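Local structure of alginate lyase, family PL7 (Zobellia galactanivorans, 4BE3) at residues Glu13-Gly19 / Arg65-Lys71; Gly80-Ala84 / Tyr255-Gly259; Trp46-Pro52 / Tyr295-Lys301. The protein is an exolytic polysaccharide lyase of family PL7 that probably degrades alginate from the ends of its uronate chains. All coordinates share one frame; numbering follows the deposited sequence.

Contact 1. Residues Glu13-Gly19 / Arg65-Lys71; sequences EWKILLG and RTELGQK. With SRT (S,R meso-tartaric acid), chain C.
E13 starts the pairing with K71: its carbonyl O takes the K71 N-H at 2.9 Å between E13 O and K71 N, in an almost straight bond (172°). Its carboxylate reaches Q70 through a water that donates to OE1 and accepts from NE2. W14 turns its indole to the side where L68 and Q70 lie. L68 CD1 stands over the five-membered ring, 3.8 Å from its centroid, while the indole edge meets the backbone at 3.3 Å from W14 CE3 to G69 C. K15 exchanges N-H and C=O with G69 in an antiparallel hydrogen-bonded pair. A bend at chi3 (73°) takes its ammonium to two waters, which pass the link on to Q70 O and K71 O. I16 returns to the W14 side, with CD1 3.7 Å from L68 CD2 and CG1 resting on the E67 carbonyl O. L17 pairs with E67 through both backbone bonds and sends its side chain across that of R65 at about a right angle, 3.9 Å from L17 CD2 to R65 CD. L18 CD2 packs on T66 CG2. The G19 N-H makes a weak bond to T66 OG1, whose stronger partner is K50 O. The polar chemistry gathers round R65, bent at chi3 (77°): NH1 meets E67 OE1 at 2.8 Å, nearly in the guanidinium plane, and the same carboxylate oxygen also holds K257. With its edge engaged by this salt bridge, the guanidinium presents a face to the bound tartrate, whose O3 sits 3.3 Å above the R65 plane, over its centre. The antiparallel strand pair thus carries a mainly apolar layer on the W14, I16 and L68 side and, on the other, an arginine-glutamate pair that probably fixes the pocket wall for an acidic ligand.

Contact 2. Residues Gly80-Ala84 / Tyr255-Gly259; sequences GKLNA and YFKLG. With SRT (S,R meso-tartaric acid), chain C.
F256 lays its ring beneath L82, so that L82 CB sits 3.6 Å from the ring centroid and only 5° off its normal, a CH-pi contact over the middle of the face. The two side chains slide past each other in opposite directions, and L82 CD2 extends the cover toward F256 CB. The F256 ring, set by a CG anti to the carbonyl carbon (chi1 -70°), pushes its edge against the backbone of the facing strand, with CE2 3.4 Å from K81 N. G80, lacking a side chain, lets this edge approach. Further along, L258 crosses L82 obliquely, and its CD1 lies 3.9 Å from L82 CD1 and touches A84 CB as well. An alanine in place of F256 would probably open a gap under L82 CB and beside the G80-K81 backbone, depriving W14 and L305 of a neighbour too. K257 points away from this apolar layer: its NZ, which E67 also holds, gives hydrogen bonds to tartrate O3 and, at 3.0 Å from K257 NZ, to O11. The Y255 hydroxyl meets tartrate O2 at 2.6 Å from its OH, with O2 near the ring plane. Two strands 8.4 Å apart, running nearly the same way without backbone pairing and joined by side chains that pack on one another and on the facing backbone, are the facing layers of a beta-sandwich, here the jelly roll of PL7 lyases, whose concave sheet carries the ligand pocket.

Contact 3. Residues Trp46-Pro52 / Tyr295-Lys301; sequences WVVFKTP and YAEVWFK
The indole of W46 lies between two partners: W299 CE3 over one face, 3.5 Å from W46 CG, and K301 CB over the opposite one, 3.9 Å from the centroid of the six-membered ring. W299 is itself covered on a face by V48, whose CG2 comes within 3.6 Å of the centroid of its five-membered ring, while the indole N-H is engaged at the edge. These rings lie along an antiparallel pair of strands in one sheet of the jelly-roll sandwich. The phenol ring of Y295, at the other end, has K50 over a face; CE makes the closer CH-pi contact and NZ, 4.7 Å from the Y295 centroid, a cation-pi one. The strands themselves are held by a regular ladder in which V47, F49 and T51 each trade two backbone bonds with F300, V298 and A296. The side chains of these six residues share one face of the sheet, which meets A260 and N262 of the other layer. Here F49 and F300 cross at about a right angle and touch through F49 CE1 and F300 CD1 at 3.4 Å, while the V298 carbonyl O lies at the edge of the F49 ring. The opposite face bears V48, K50, E297 and W299. E297 steadies the W299 indole, accepting NE1-H on the anti lone pair of OE2 in a bond of 2.7 Å between W299 NE1 and E297 OE2, close to the ring plane. An extended chain with CG anti to the backbone N (chi1 -177°) carries the K50 ammonium past the other carboxylate oxygen. K50 NZ and E297 OE1 are 4.1 Å apart, too far for a salt bridge, and a single water closes the interval, accepting from K50 NZ at 2.6 Å and donating to E297 OE1.

Contacts 1 and 3 are backbone-paired strand neighbours in different sheets, whereas contact 2 spans the sandwich and rests on apolar side chains. Contact 2 is thus the interior itself; the other two are also largely buried, each turning one mainly apolar face inward and a more polar one away. The outward chemistry differs: contact 1 shares the tartrate site with contact 2, through the neighbouring strands 65-70 and 254-258, while contact 3 carries aromatic rings with a water-linked lysine and glutamate. The layers meet where F300 packs on L258 and where G259 CA lies against the F49 ring, and T66 joins contact 1 to contact 3.

Contact 1. Residues Glu13-Gly19 / Arg65-Lys71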
loop_
_atom_site.group_PDB
_atom_site.type_symbol
_atom_site.label_atom_id
_atom_site.label_comp_id
_atom_site.label_asym_id
_atom_site.label_seq_id
_atom_site.Cartn_x
_atom_site.Cartn_y
_atom_site.Cartn_z
ATOM N N GLU A 13 6.079 -11.715 -1.050
ATOM C CA GLU A 13 5.451 -10.570 -0.340
ATOM C C GLU A 13 5.380 -10.770 1.198
ATOM O O GLU A 13 4.962 -9.857 1.898
ATOM C CB GLU A 13 3.984 -10.436 -0.894
ATOM C CG GLU A 13 4.104 -9.926 -2.333
ATOM C CD GLU A 13 2.723 -9.629 -2.913
ATOM O OE1 GLU A 13 1.723 -9.143 -2.179
ATOM O OE2 GLU A 13 2.523 -9.889 -4.147
ATOM N N TRP A 14 5.853 -11.915 1.627
ATOM C CA TRP A 14 5.871 -12.255 3.071
ATOM C C TRP A 14 7.237 -12.510 3.650
ATOM O O TRP A 14 8.096 -13.078 2.896
ATOM C CB TRP A 14 5.114 -13.548 3.285
ATOM C CG TRP A 14 3.652 -13.500 2.831
ATOM C CD1 TRP A 14 3.125 -14.046 1.668
ATOM C CD2 TRP A 14 2.482 -13.092 3.647
ATOM N NE1 TRP A 14 1.760 -13.956 1.667
ATOM C CE2 TRP A 14 1.319 -13.341 2.850
ATOM C CE3 TRP A 14 2.337 -12.508 4.926
ATOM C CZ2 TRP A 14 -0.029 -13.144 3.338
ATOM C CZ3 TRP A 14 1.012 -12.241 5.387
ATOM C CH2 TRP A 14 -0.137 -12.543 4.592
ATOM N N LYS A 15 7.481 -12.218 4.964
ATOM C CA LYS A 15 8.648 -12.697 5.678
ATOM C C LYS A 15 8.064 -13.694 6.721
ATOM O O LYS A 15 6.772 -13.779 6.851
ATOM C CB LYS A 15 9.333 -11.579 6.410
ATOM C CG LYS A 15 8.446 -10.913 7.462
ATOM C CD LYS A 15 9.078 -9.672 8.057
ATOM C CE LYS A 15 9.047 -8.525 7.024
ATOM N NZ LYS A 15 9.266 -7.261 7.825
ATOM N N ILE A 16 8.927 -14.439 7.372
ATOM C CA ILE A 16 8.390 -15.392 8.386
ATOM C C ILE A 16 9.168 -15.272 9.686
ATOM O O ILE A 16 10.390 -14.902 9.673
ATOM C CB ILE A 16 8.376 -16.873 7.797
ATOM C CG1 ILE A 16 7.387 -17.841 8.579
ATOM C CG2 ILE A 16 9.779 -17.499 7.867
ATOM C CD1 ILE A 16 7.077 -19.125 7.872
ATOM N N LEU A 17 8.474 -15.612 10.807
ATOM C CA LEU A 17 9.200 -15.938 12.056
ATOM C C LEU A 17 8.778 -17.409 12.321
ATOM O O LEU A 17 7.534 -17.707 12.308
ATOM C CB LEU A 17 8.733 -14.992 13.171
ATOM C CG LEU A 17 9.144 -15.462 14.608
ATOM C CD1 LEU A 17 10.727 -15.561 14.600
ATOM C CD2 LEU A 17 8.619 -14.360 15.483
ATOM N N LEU A 18 9.698 -18.321 12.661
ATOM C CA LEU A 18 9.368 -19.713 13.025
ATOM C C LEU A 18 9.320 -19.889 14.501
ATOM O O LEU A 18 9.877 -19.023 15.259
ATOM C CB LEU A 18 10.473 -20.659 12.498
ATOM C CG LEU A 18 10.783 -20.479 10.976
ATOM C CD1 LEU A 18 11.880 -21.551 10.688
ATOM C CD2 LEU A 18 9.582 -20.721 10.024
ATOM N N GLY A 19 8.795 -21.041 14.917
ATOM C CA GLY A 19 8.606 -21.352 16.362
ATOM C C GLY A 19 9.956 -21.454 17.076
ATOM O O GLY A 19 9.989 -21.331 18.297
ATOM N N ARG A 65 5.252 -18.513 17.619
ATOM C CA ARG A 65 4.444 -18.593 16.343
ATOM C C ARG A 65 5.345 -19.206 15.248
ATOM O O ARG A 65 6.573 -19.099 15.357
ATOM C CB ARG A 65 4.001 -17.171 15.911
ATOM C CG ARG A 65 5.164 -16.290 15.386
ATOM C CD ARG A 65 4.730 -14.827 15.262
ATOM N NE ARG A 65 4.702 -14.204 16.627
ATOM C CZ ARG A 65 3.874 -13.230 16.936
ATOM N NH1 ARG A 65 2.850 -12.932 16.072
ATOM N NH2 ARG A 65 3.994 -12.551 18.073
ATOM N N THR A 66 4.706 -19.785 14.240
ATOM C CA THR A 66 5.383 -19.954 12.914
ATOM C C THR A 66 4.442 -19.206 12.018
ATOM O O THR A 66 3.256 -19.692 11.799
ATOM C CB THR A 66 5.428 -21.404 12.550
ATOM O OG1 THR A 66 6.304 -22.077 13.480
ATOM C CG2 THR A 66 6.022 -21.524 11.116
ATOM N N GLU A 67 4.801 -17.974 11.571
ATOM C CA GLU A 67 3.687 -17.145 10.987
ATOM C C GLU A 67 4.373 -16.177 9.967
ATOM O O GLU A 67 5.463 -15.585 10.282
ATOM C CB GLU A 67 3.106 -16.301 12.179
ATOM C CG GLU A 67 1.822 -15.560 11.772
ATOM C CD GLU A 67 1.269 -14.711 12.894
ATOM O OE1 GLU A 67 2.066 -14.069 13.671
ATOM O OE2 GLU A 67 0.024 -14.631 12.928
ATOM N N LEU A 68 3.653 -15.966 8.898
ATOM C CA LEU A 68 4.131 -14.948 7.861
ATOM C C LEU A 68 3.794 -13.559 8.304
ATOM O O LEU A 68 2.705 -13.363 8.939
ATOM C CB LEU A 68 3.342 -15.248 6.618
ATOM C CG LEU A 68 3.434 -16.630 6.085
ATOM C CD1 LEU A 68 2.633 -16.615 4.743
ATOM C CD2 LEU A 68 4.915 -16.979 5.723
ATOM N N GLY A 69 4.558 -12.527 7.906
ATOM C CA GLY A 69 4.149 -11.144 8.120
ATOM C C GLY A 69 4.279 -10.487 6.731
ATOM O O GLY A 69 5.297 -10.727 5.992
ATOM N N GLN A 70 3.279 -9.708 6.412
ATOM C CA GLN A 70 3.309 -9.058 5.061
ATOM C C GLN A 70 4.390 -7.949 5.073
ATOM O O GLN A 70 4.452 -7.065 5.967
ATOM C CB GLN A 70 1.906 -8.449 4.825
ATOM C CG GLN A 70 1.822 -7.624 3.566
ATOM C CD GLN A 70 0.427 -7.024 3.478
ATOM O OE1 GLN A 70 -0.195 -6.694 4.559
ATOM N NE2 GLN A 70 -0.058 -6.699 2.250
ATOM N N LYS A 71 5.215 -7.922 3.976
ATOM C CA LYS A 71 6.346 -6.939 3.961
ATOM C C LYS A 71 5.872 -5.516 3.703
ATOM O O LYS A 71 6.404 -4.579 4.294
ATOM C CB LYS A 71 7.221 -7.366 2.773
ATOM C CG LYS A 71 8.013 -8.617 3.074
ATOM C CD LYS A 71 8.874 -8.958 1.826
ATOM C CE LYS A 71 9.667 -10.208 2.164
ATOM N NZ LYS A 71 10.533 -10.589 0.961
HETATM O O1 SRT C . 4.572 -8.986 16.780
HETATM O O11 SRT C . 3.331 -9.737 14.988
HETATM C C1 SRT C . 4.358 -9.388 15.602
HETATM C C2 SRT C . 5.458 -9.677 14.640
HETATM O O2 SRT C . 5.334 -9.192 13.285
HETATM C C3 SRT C . 6.717 -10.300 15.185
HETATM O O3 SRT C . 6.164 -11.541 15.058
HETATM C C4 SRT C . 7.985 -10.078 14.490
HETATM O O4 SRT C . 8.508 -10.952 13.808
HETATM O O41 SRT C . 8.472 -8.950 14.454
HETATM O O HOH W 1 1.725 -7.314 -0.187
HETATM O O HOH W 2 9.708 -13.669 0.885
HETATM O O HOH W 3 8.519 -4.969 6.010
HETATM O O HOH W 4 6.216 -6.681 8.050
#

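Contact 2. Residues Gly80-Ala84 / Tyr255-Gly259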
loop_
_atom_site.group_PDB
_atom_site.type_symbol
_atom_site.label_atom_id
_atom_site.label_comp_id
_atom_site.label_asym_id
_atom_site.label_seq_id
_atom_site.Cartn_x
_atom_site.Cartn_y
_atom_site.Cartn_z
ATOM N N GLY A 80 -6.515 -3.031 2.273
ATOM C CA GLY A 80 -5.784 -4.214 1.911
ATOM C C GLY A 80 -6.765 -5.392 2.107
ATOM O O GLY A 80 -7.746 -5.241 2.864
ATOM N N LYS A 81 -6.479 -6.478 1.466
ATOM C CA LYS A 81 -7.373 -7.689 1.581
ATOM C C LYS A 81 -6.539 -8.873 1.686
ATOM O O LYS A 81 -5.499 -9.081 0.958
ATOM C CB LYS A 81 -8.239 -7.746 0.306
ATOM C CG LYS A 81 -9.233 -8.914 0.376
ATOM C CD LYS A 81 -9.970 -9.120 -0.975
ATOM C CE LYS A 81 -10.848 -7.920 -1.258
ATOM N NZ LYS A 81 -11.563 -8.142 -2.579
ATOM N N LEU A 82 -6.934 -9.796 2.612
ATOM C CA LEU A 82 -6.254 -11.023 2.755
ATOM C C LEU A 82 -7.326 -12.137 2.628
ATOM O O LEU A 82 -8.374 -12.059 3.293
ATOM C CB LEU A 82 -5.624 -11.143 4.168
ATOM C CG LEU A 82 -5.100 -12.525 4.533
ATOM C CD1 LEU A 82 -3.835 -12.910 3.624
ATOM C CD2 LEU A 82 -4.576 -12.425 6.022
ATOM N N ASN A 83 -7.100 -13.135 1.773
ATOM C CA ASN A 83 -7.967 -14.307 1.681
ATOM C C ASN A 83 -7.216 -15.536 2.044
ATOM O O ASN A 83 -6.103 -15.784 1.513
ATOM C CB ASN A 83 -8.400 -14.486 0.167
ATOM C CG ASN A 83 -9.562 -13.562 -0.199
ATOM O OD1 ASN A 83 -10.740 -13.913 0.068
ATOM N ND2 ASN A 83 -9.292 -12.403 -0.562
ATOM N N ALA A 84 -7.793 -16.404 2.920
ATOM C CA ALA A 84 -7.173 -17.607 3.228
ATOM C C ALA A 84 -8.149 -18.795 3.240
ATOM O O ALA A 84 -9.302 -18.639 3.530
ATOM C CB ALA A 84 -6.519 -17.551 4.625
ATOM N N TYR A 255 -0.076 -4.298 8.970
ATOM C CA TYR A 255 0.154 -5.246 7.943
ATOM C C TYR A 255 -0.511 -6.569 8.288
ATOM O O TYR A 255 -0.859 -6.780 9.485
ATOM C CB TYR A 255 1.659 -5.483 7.692
ATOM C CG TYR A 255 2.439 -5.876 8.933
ATOM C CD1 TYR A 255 3.022 -4.892 9.726
ATOM C CD2 TYR A 255 2.655 -7.244 9.271
ATOM C CE1 TYR A 255 3.814 -5.247 10.830
ATOM C CE2 TYR A 255 3.416 -7.602 10.371
ATOM C CZ TYR A 255 3.977 -6.598 11.160
ATOM O OH TYR A 255 4.742 -6.904 12.260
ATOM N N PHE A 256 -0.749 -7.383 7.297
ATOM C CA PHE A 256 -1.367 -8.714 7.591
ATOM C C PHE A 256 -0.397 -9.685 8.093
ATOM O O PHE A 256 0.827 -9.623 7.807
ATOM C CB PHE A 256 -1.979 -9.354 6.317
ATOM C CG PHE A 256 -3.223 -8.628 5.845
ATOM C CD1 PHE A 256 -4.320 -8.640 6.641
ATOM C CD2 PHE A 256 -3.305 -7.960 4.582
ATOM C CE1 PHE A 256 -5.551 -8.047 6.245
ATOM C CE2 PHE A 256 -4.541 -7.413 4.095
ATOM C CZ PHE A 256 -5.658 -7.382 4.986
ATOM N N LYS A 257 -0.881 -10.698 8.868
ATOM C CA LYS A 257 -0.079 -11.875 9.216
ATOM C C LYS A 257 -0.944 -13.123 9.086
ATOM O O LYS A 257 -2.189 -13.039 9.180
ATOM C CB LYS A 257 0.363 -11.798 10.717
ATOM C CG LYS A 257 1.127 -10.470 10.986
ATOM C CD LYS A 257 1.922 -10.560 12.343
ATOM C CE LYS A 257 3.143 -11.426 11.948
ATOM N NZ LYS A 257 3.860 -12.020 13.107
ATOM N N LEU A 258 -0.301 -14.233 8.850
ATOM C CA LEU A 258 -1.065 -15.472 8.550
ATOM C C LEU A 258 -0.170 -16.587 8.957
ATOM O O LEU A 258 1.081 -16.607 8.589
ATOM C CB LEU A 258 -1.288 -15.497 7.018
ATOM C CG LEU A 258 -1.993 -16.766 6.509
ATOM C CD1 LEU A 258 -2.880 -16.365 5.245
ATOM C CD2 LEU A 258 -1.042 -17.871 6.055
ATOM N N GLY A 259 -0.760 -17.673 9.553
ATOM C CA GLY A 259 0.024 -18.894 9.837
ATOM C C GLY A 259 -0.523 -19.536 11.144
ATOM O O GLY A 259 -1.771 -19.670 11.252
HETATM O O1 SRT C . 4.572 -8.986 16.780
HETATM O O11 SRT C . 3.331 -9.737 14.988
HETATM C C1 SRT C . 4.358 -9.388 15.602
HETATM C C2 SRT C . 5.458 -9.677 14.640
HETATM O O2 SRT C . 5.334 -9.192 13.285
HETATM C C3 SRT C . 6.717 -10.300 15.185
HETATM O O3 SRT C . 6.164 -11.541 15.058
HETATM C C4 SRT C . 7.985 -10.078 14.490
HETATM O O4 SRT C . 8.508 -10.952 13.808
HETATM O O41 SRT C . 8.472 -8.950 14.454
#

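Contact 3. Residues Trp46-Pro52 / Tyr295-Lys301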
loop_
_atom_site.group_PDB
_atom_site.type_symbol
_atom_site.label_atom_id
_atom_site.label_comp_id
_atom_site.label_asym_id
_atom_site.label_seq_id
_atom_site.Cartn_x
_atom_site.Cartn_y
_atom_site.Cartn_z
ATOM N N TRP A 46 -0.555 -28.633 0.853
ATOM C CA TRP A 46 -0.912 -27.623 1.877
ATOM C C TRP A 46 0.379 -27.068 2.416
ATOM O O TRP A 46 1.356 -27.796 2.541
ATOM C CB TRP A 46 -1.671 -28.372 3.091
ATOM C CG TRP A 46 -2.968 -28.974 2.705
ATOM C CD1 TRP A 46 -3.205 -30.244 2.150
ATOM C CD2 TRP A 46 -4.299 -28.371 2.866
ATOM N NE1 TRP A 46 -4.562 -30.399 1.857
ATOM C CE2 TRP A 46 -5.269 -29.337 2.294
ATOM C CE3 TRP A 46 -4.765 -27.182 3.430
ATOM C CZ2 TRP A 46 -6.648 -29.076 2.254
ATOM C CZ3 TRP A 46 -6.159 -26.920 3.401
ATOM C CH2 TRP A 46 -7.071 -27.864 2.851
ATOM N N VAL A 47 0.370 -25.795 2.796
ATOM C CA VAL A 47 1.458 -25.217 3.435
ATOM C C VAL A 47 1.190 -25.399 4.957
ATOM O O VAL A 47 0.083 -24.945 5.411
ATOM C CB VAL A 47 1.485 -23.713 3.152
ATOM C CG1 VAL A 47 2.608 -23.100 3.942
ATOM C CG2 VAL A 47 1.634 -23.476 1.593
ATOM N N VAL A 48 2.134 -26.023 5.653
ATOM C CA VAL A 48 1.919 -26.322 7.055
ATOM C C VAL A 48 2.622 -25.290 7.844
ATOM O O VAL A 48 3.810 -25.053 7.598
ATOM C CB VAL A 48 2.476 -27.709 7.406
ATOM C CG1 VAL A 48 2.375 -28.052 8.926
ATOM C CG2 VAL A 48 1.767 -28.830 6.651
ATOM N N PHE A 49 1.988 -24.751 8.929
ATOM C CA PHE A 49 2.690 -23.976 9.852
ATOM C C PHE A 49 2.536 -24.732 11.199
ATOM O O PHE A 49 1.337 -25.026 11.613
ATOM C CB PHE A 49 1.960 -22.626 10.059
ATOM C CG PHE A 49 2.004 -21.756 8.784
ATOM C CD1 PHE A 49 1.088 -21.980 7.760
ATOM C CD2 PHE A 49 2.983 -20.741 8.674
ATOM C CE1 PHE A 49 1.165 -21.227 6.524
ATOM C CE2 PHE A 49 3.041 -19.950 7.505
ATOM C CZ PHE A 49 2.108 -20.185 6.466
ATOM N N LYS A 50 3.659 -25.046 11.830
ATOM C CA LYS A 50 3.570 -25.865 13.043
ATOM C C LYS A 50 4.437 -25.145 14.057
ATOM O O LYS A 50 5.522 -24.585 13.712
ATOM C CB LYS A 50 4.062 -27.222 12.709
ATOM C CG LYS A 50 3.933 -28.217 13.949
ATOM C CD LYS A 50 4.565 -29.573 13.564
ATOM C CE LYS A 50 4.250 -30.534 14.729
ATOM N NZ LYS A 50 4.636 -31.933 14.359
ATOM N N THR A 51 3.953 -25.053 15.296
ATOM C CA THR A 51 4.757 -24.356 16.301
ATOM C C THR A 51 4.469 -24.946 17.708
ATOM O O THR A 51 3.317 -25.249 18.014
ATOM C CB THR A 51 4.420 -22.839 16.281
ATOM O OG1 THR A 51 5.159 -22.136 17.272
ATOM C CG2 THR A 51 2.882 -22.564 16.609
ATOM N N PRO A 52 5.466 -24.972 18.558
ATOM C CA PRO A 52 5.160 -25.562 19.897
ATOM C C PRO A 52 4.529 -24.500 20.786
ATOM O O PRO A 52 4.442 -23.303 20.403
ATOM C CB PRO A 52 6.635 -25.889 20.412
ATOM C CG PRO A 52 7.448 -24.705 19.824
ATOM C CD PRO A 52 6.890 -24.604 18.435
ATOM N N TYR A 295 1.430 -28.301 21.008
ATOM C CA TYR A 295 1.725 -27.470 19.830
ATOM C C TYR A 295 0.472 -27.185 19.058
ATOM O O TYR A 295 -0.631 -27.757 19.326
ATOM C CB TYR A 295 2.694 -28.253 18.880
ATOM C CG TYR A 295 2.094 -29.504 18.290
ATOM C CD1 TYR A 295 2.113 -30.701 18.971
ATOM C CD2 TYR A 295 1.529 -29.479 17.000
ATOM C CE1 TYR A 295 1.602 -31.885 18.429
ATOM C CE2 TYR A 295 0.974 -30.677 16.439
ATOM C CZ TYR A 295 1.038 -31.844 17.159
ATOM O OH TYR A 295 0.535 -33.012 16.593
ATOM N N ALA A 296 0.614 -26.243 18.066
ATOM C CA ALA A 296 -0.505 -26.002 17.223
ATOM C C ALA A 296 -0.017 -26.212 15.791
ATOM O O ALA A 296 1.169 -26.055 15.513
ATOM C CB ALA A 296 -0.889 -24.489 17.380
ATOM N N GLU A 297 -0.929 -26.554 14.908
ATOM C CA GLU A 297 -0.538 -26.833 13.566
ATOM C C GLU A 297 -1.685 -26.496 12.613
ATOM O O GLU A 297 -2.848 -26.893 12.849
ATOM C CB GLU A 297 -0.269 -28.375 13.470
ATOM C CG GLU A 297 0.153 -28.748 11.972
ATOM C CD GLU A 297 0.528 -30.213 11.848
ATOM O OE1 GLU A 297 0.978 -30.793 12.902
ATOM O OE2 GLU A 297 0.398 -30.840 10.747
ATOM N N VAL A 298 -1.424 -25.705 11.584
ATOM C CA VAL A 298 -2.541 -25.143 10.789
ATOM C C VAL A 298 -2.038 -25.319 9.297
ATOM O O VAL A 298 -0.842 -25.017 9.046
ATOM C CB VAL A 298 -2.647 -23.642 11.035
ATOM C CG1 VAL A 298 -3.837 -23.051 10.214
ATOM C CG2 VAL A 298 -2.959 -23.335 12.584
ATOM N N TRP A 299 -2.935 -25.772 8.428
ATOM C CA TRP A 299 -2.561 -26.004 7.030
ATOM C C TRP A 299 -3.294 -25.081 6.154
ATOM O O TRP A 299 -4.484 -24.868 6.341
ATOM C CB TRP A 299 -2.974 -27.400 6.664
ATOM C CG TRP A 299 -2.207 -28.500 7.296
ATOM C CD1 TRP A 299 -1.331 -28.501 8.437
ATOM C CD2 TRP A 299 -2.245 -29.852 6.855
ATOM N NE1 TRP A 299 -0.870 -29.779 8.659
ATOM C CE2 TRP A 299 -1.403 -30.626 7.751
ATOM C CE3 TRP A 299 -2.936 -30.510 5.802
ATOM C CZ2 TRP A 299 -1.207 -32.028 7.587
ATOM C CZ3 TRP A 299 -2.732 -31.921 5.646
ATOM C CH2 TRP A 299 -1.932 -32.651 6.547
ATOM N N PHE A 300 -2.628 -24.450 5.185
ATOM C CA PHE A 300 -3.342 -23.521 4.349
ATOM C C PHE A 300 -3.272 -24.004 2.953
ATOM O O PHE A 300 -2.165 -24.474 2.499
ATOM C CB PHE A 300 -2.638 -22.140 4.361
ATOM C CG PHE A 300 -2.883 -21.354 5.632
ATOM C CD1 PHE A 300 -2.193 -21.709 6.785
ATOM C CD2 PHE A 300 -3.827 -20.308 5.577
ATOM C CE1 PHE A 300 -2.391 -20.964 7.941
ATOM C CE2 PHE A 300 -4.044 -19.572 6.802
ATOM C CZ PHE A 300 -3.373 -19.986 7.941
ATOM N N LYS A 301 -4.352 -23.879 2.226
ATOM C CA LYS A 301 -4.150 -24.220 0.781
ATOM C C LYS A 301 -4.247 -22.959 -0.085
ATOM O O LYS A 301 -4.003 -22.976 -1.299
ATOM C CB LYS A 301 -5.167 -25.246 0.348
ATOM C CG LYS A 301 -6.543 -24.779 0.368
ATOM C CD LYS A 301 -7.182 -25.932 -0.356
ATOM C CE LYS A 301 -8.456 -25.567 -1.036
ATOM N NZ LYS A 301 -9.247 -26.842 -1.109
HETATM O O HOH W 5 2.633 -32.865 12.907
#